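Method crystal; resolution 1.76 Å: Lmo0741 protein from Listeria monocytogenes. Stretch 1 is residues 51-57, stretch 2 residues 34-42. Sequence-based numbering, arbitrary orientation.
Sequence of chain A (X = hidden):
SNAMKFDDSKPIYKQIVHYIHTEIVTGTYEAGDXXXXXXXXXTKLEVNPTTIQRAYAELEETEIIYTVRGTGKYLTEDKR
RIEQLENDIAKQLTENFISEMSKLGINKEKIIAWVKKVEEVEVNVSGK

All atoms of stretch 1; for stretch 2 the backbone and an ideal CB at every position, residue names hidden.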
# COMPACT_ATOMS: atom_id res chain seq x y z
N THR A 51 14.17 -19.52 -2.57
CA THR A 51 13.15 -18.60 -2.20
C THR A 51 11.77 -19.27 -2.29
O THR A 51 10.84 -19.04 -1.49
CB THR A 51 13.18 -17.29 -3.03
OG1 THR A 51 12.59 -17.47 -4.31
CG2 THR A 51 14.61 -16.75 -3.18
N ILE A 52 11.62 -20.10 -3.28
CA ILE A 52 10.37 -20.85 -3.42
C ILE A 52 10.25 -21.85 -2.23
O ILE A 52 9.21 -22.04 -1.66
CB ILE A 52 10.35 -21.67 -4.69
CG1 ILE A 52 10.55 -20.79 -5.93
CG2 ILE A 52 9.06 -22.48 -4.75
CD1 ILE A 52 9.47 -19.81 -6.17
N GLN A 53 11.36 -22.52 -1.91
CA GLN A 53 11.36 -23.46 -0.82
C GLN A 53 10.91 -22.75 0.41
O GLN A 53 10.13 -23.33 1.18
CB GLN A 53 12.79 -23.97 -0.52
CG GLN A 53 13.23 -25.09 -1.39
CD GLN A 53 14.69 -25.46 -1.18
OE1 GLN A 53 15.44 -24.72 -0.57
NE2 GLN A 53 15.10 -26.58 -1.72
N ARG A 54 11.38 -21.51 0.63
CA ARG A 54 11.02 -20.82 1.88
C ARG A 54 9.53 -20.47 1.85
O ARG A 54 8.82 -20.61 2.89
CB ARG A 54 11.81 -19.54 2.19
CG ARG A 54 11.54 -19.13 3.64
CD ARG A 54 12.31 -18.01 4.17
NE ARG A 54 12.07 -17.79 5.61
CZ ARG A 54 12.84 -17.01 6.39
NH1 ARG A 54 13.88 -16.30 5.91
NH2 ARG A 54 12.57 -16.91 7.69
N ALA A 55 9.06 -20.03 0.68
CA ALA A 55 7.63 -19.66 0.51
C ALA A 55 6.72 -20.91 0.74
O ALA A 55 5.74 -20.84 1.49
CB ALA A 55 7.39 -19.11 -0.88
N TYR A 56 7.10 -22.03 0.12
CA TYR A 56 6.38 -23.30 0.33
C TYR A 56 6.40 -23.72 1.81
O TYR A 56 5.38 -24.13 2.34
CB TYR A 56 6.91 -24.37 -0.59
CG TYR A 56 6.40 -24.31 -2.01
CD1 TYR A 56 5.57 -23.29 -2.45
CD2 TYR A 56 6.67 -25.35 -2.90
CE1 TYR A 56 5.02 -23.32 -3.74
CE2 TYR A 56 6.14 -25.41 -4.17
CZ TYR A 56 5.30 -24.39 -4.60
OH TYR A 56 4.79 -24.45 -5.89
N ALA A 57 7.53 -23.56 2.50
CA ALA A 57 7.56 -23.81 3.94
C ALA A 57 6.60 -23.01 4.76
O ALA A 57 5.91 -23.54 5.62
CB ALA A 57 8.97 -23.63 4.52
N UNK A 34 -2.89 -30.38 -7.08
CA UNK A 34 -1.44 -30.52 -7.06
C UNK A 34 -0.78 -29.20 -7.51
O UNK A 34 -1.25 -28.56 -8.45
CB UNK A 34 -1.00 -31.68 -7.96
N UNK A 35 0.25 -28.77 -6.78
CA UNK A 35 0.94 -27.49 -7.06
C UNK A 35 2.16 -27.78 -7.92
O UNK A 35 2.58 -28.91 -8.05
CB UNK A 35 1.35 -26.78 -5.77
N UNK A 36 2.71 -26.74 -8.50
CA UNK A 36 3.96 -26.85 -9.20
C UNK A 36 5.08 -27.21 -8.21
O UNK A 36 5.07 -26.79 -7.05
CB UNK A 36 4.27 -25.55 -9.94
N UNK A 37 6.04 -27.99 -8.67
CA UNK A 37 7.28 -28.30 -7.89
C UNK A 37 8.09 -27.04 -7.63
O UNK A 37 7.94 -26.04 -8.32
CB UNK A 37 8.15 -29.32 -8.63
N UNK A 38 8.97 -27.10 -6.65
CA UNK A 38 9.87 -25.96 -6.37
C UNK A 38 10.54 -25.53 -7.67
O UNK A 38 10.59 -24.34 -8.00
CB UNK A 38 10.92 -26.33 -5.32
N UNK A 39 11.08 -26.49 -8.40
CA UNK A 39 11.79 -26.21 -9.65
C UNK A 39 10.94 -25.53 -10.74
O UNK A 39 11.36 -24.51 -11.34
CB UNK A 39 12.35 -27.52 -10.20
N UNK A 40 9.77 -26.10 -11.00
CA UNK A 40 8.77 -25.53 -11.94
C UNK A 40 8.43 -24.10 -11.59
O UNK A 40 8.42 -23.21 -12.42
CB UNK A 40 7.49 -26.37 -11.94
N UNK A 41 8.13 -23.86 -10.32
CA UNK A 41 7.74 -22.52 -9.95
C UNK A 41 8.91 -21.54 -10.06
O UNK A 41 8.70 -20.39 -10.44
CB UNK A 41 7.18 -22.52 -8.53
N UNK A 42 10.09 -21.95 -9.61
CA UNK A 42 11.30 -21.08 -9.66
C UNK A 42 11.56 -20.60 -11.09
O UNK A 42 11.93 -19.44 -11.32
CB UNK A 42 12.53 -21.83 -9.13

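Stretch 1 is a helix that presents Ile 52 and Tyr 56, one turn apart, to stretch 2, whose own helix begins at position 38 and crosses it at 116°. Position 34 has an extended backbone, and nothing of stretch 1 lies within 5.5 Å of its ideal CB. Almost any residue would suit it, polar ones included; it is Lys 34, fully extended and bonded elsewhere in the structure.

At position 35 CA-to-CB points toward stretch 1, and the ideal CB lies 4.2 Å from Tyr 56 OH. Many side chains could be accommodated, aliphatic ones among them. The residue is Leu 35, whose CB is 4.1 Å from Tyr 56 OH. Position 36 points sideways, its ideal CB 4.2 Å from Tyr 56 OH, so aliphatic or polar side chains would both suit it; its backbone matters more: its carbonyl O receives a hydrogen bond of 2.6 Å from Tyr 56 OH, near the plane of the ring. The deposited Leu 36 makes only a modest side-chain contact, its CB 4.2 Å from Tyr 56 OH. A water reinforces the junction, accepting from Leu 36 N (3.1 Å to the water O) and donating to Tyr 56 OH (3.0 Å from the water O).

Position 37 points away and immediately precedes the helix. Ser, Thr, Asp or Asn would suit such a cap. It is Ser 37, whose OG accepts from the N of residue 40 at 2.9 Å.

Position 38 has the closest CA pairing, 5.9 Å from Ile 52 CA. Its CB points sideways but sits 4.3 Å from Ile 52 CG2, 4.7 Å from Gln 53 CG and 5.0 Å from Tyr 56 CD2, so a compact apolar side chain such as Val, Ile or Ala is plausible. Val 38 places CG1 4.1 Å from both Ile 52 CB and Gln 53 CG, while its CG2 lies 3.9 Å from Tyr 56 CD2.

Position 39 points away and tolerates polar or charged residues; Arg 39 is poorly ordered. Position 40 points sideways without reaching stretch 1, and an acceptor there could return the cap. Glu 40 does so, its OE1 accepting from Ser 37 N at 2.8 Å.

Position 41 points toward both Ile 52 and Tyr 56, inviting Leu, Ile or Met. Leu 41 packs its CG 3.9 Å from Ile 52 CD1 and its CD2 3.8 Å from Tyr 56 CE1. At position 42 the ideal CB is already 3.9 Å from Ile 52 CG1, which favours a small residue, though the sideways direction does not exclude others. Ala 42 keeps this contact, its CB 3.9 Å from Ile 52 CG1.

Stretch 2 34-42: KLLSVRELA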
# COMPACT_ATOMS: atom_id res chain seq x y z
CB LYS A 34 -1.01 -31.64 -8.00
CG LYS A 34 0.49 -31.85 -8.00
CD LYS A 34 0.78 -33.23 -8.54
CE LYS A 34 2.25 -33.51 -8.39
NZ LYS A 34 2.55 -34.72 -9.19
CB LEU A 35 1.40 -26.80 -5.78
CG LEU A 35 0.27 -26.39 -4.81
CD1 LEU A 35 0.90 -25.88 -3.55
CD2 LEU A 35 -0.63 -25.33 -5.36
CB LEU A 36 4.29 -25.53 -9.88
CG LEU A 36 3.39 -25.03 -11.01
CD1 LEU A 36 3.96 -23.72 -11.52
CD2 LEU A 36 3.32 -26.03 -12.13
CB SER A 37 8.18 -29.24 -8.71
OG SER A 37 8.70 -28.52 -9.82
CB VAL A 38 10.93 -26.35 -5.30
CG1 VAL A 38 12.06 -25.33 -5.26
CG2 VAL A 38 10.27 -26.56 -3.92
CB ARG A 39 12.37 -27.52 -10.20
CG ARG A 39 13.10 -27.34 -11.52
CD ARG A 39 14.48 -26.80 -11.26
NE ARG A 39 15.30 -27.82 -10.60
CZ ARG A 39 16.57 -27.65 -10.22
NH1 ARG A 39 17.18 -26.48 -10.40
NH2 ARG A 39 17.22 -28.66 -9.64
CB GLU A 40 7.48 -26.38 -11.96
CG GLU A 40 7.68 -27.78 -12.55
CD GLU A 40 6.49 -28.74 -12.40
OE1 GLU A 40 5.84 -28.80 -11.34
OE2 GLU A 40 6.21 -29.49 -13.37
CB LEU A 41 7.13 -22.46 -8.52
CG LEU A 41 6.45 -21.16 -8.20
CD1 LEU A 41 5.35 -20.92 -9.24
CD2 LEU A 41 5.86 -21.15 -6.78
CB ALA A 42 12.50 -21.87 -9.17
O HOH W 1 2.41 -23.82 -7.56
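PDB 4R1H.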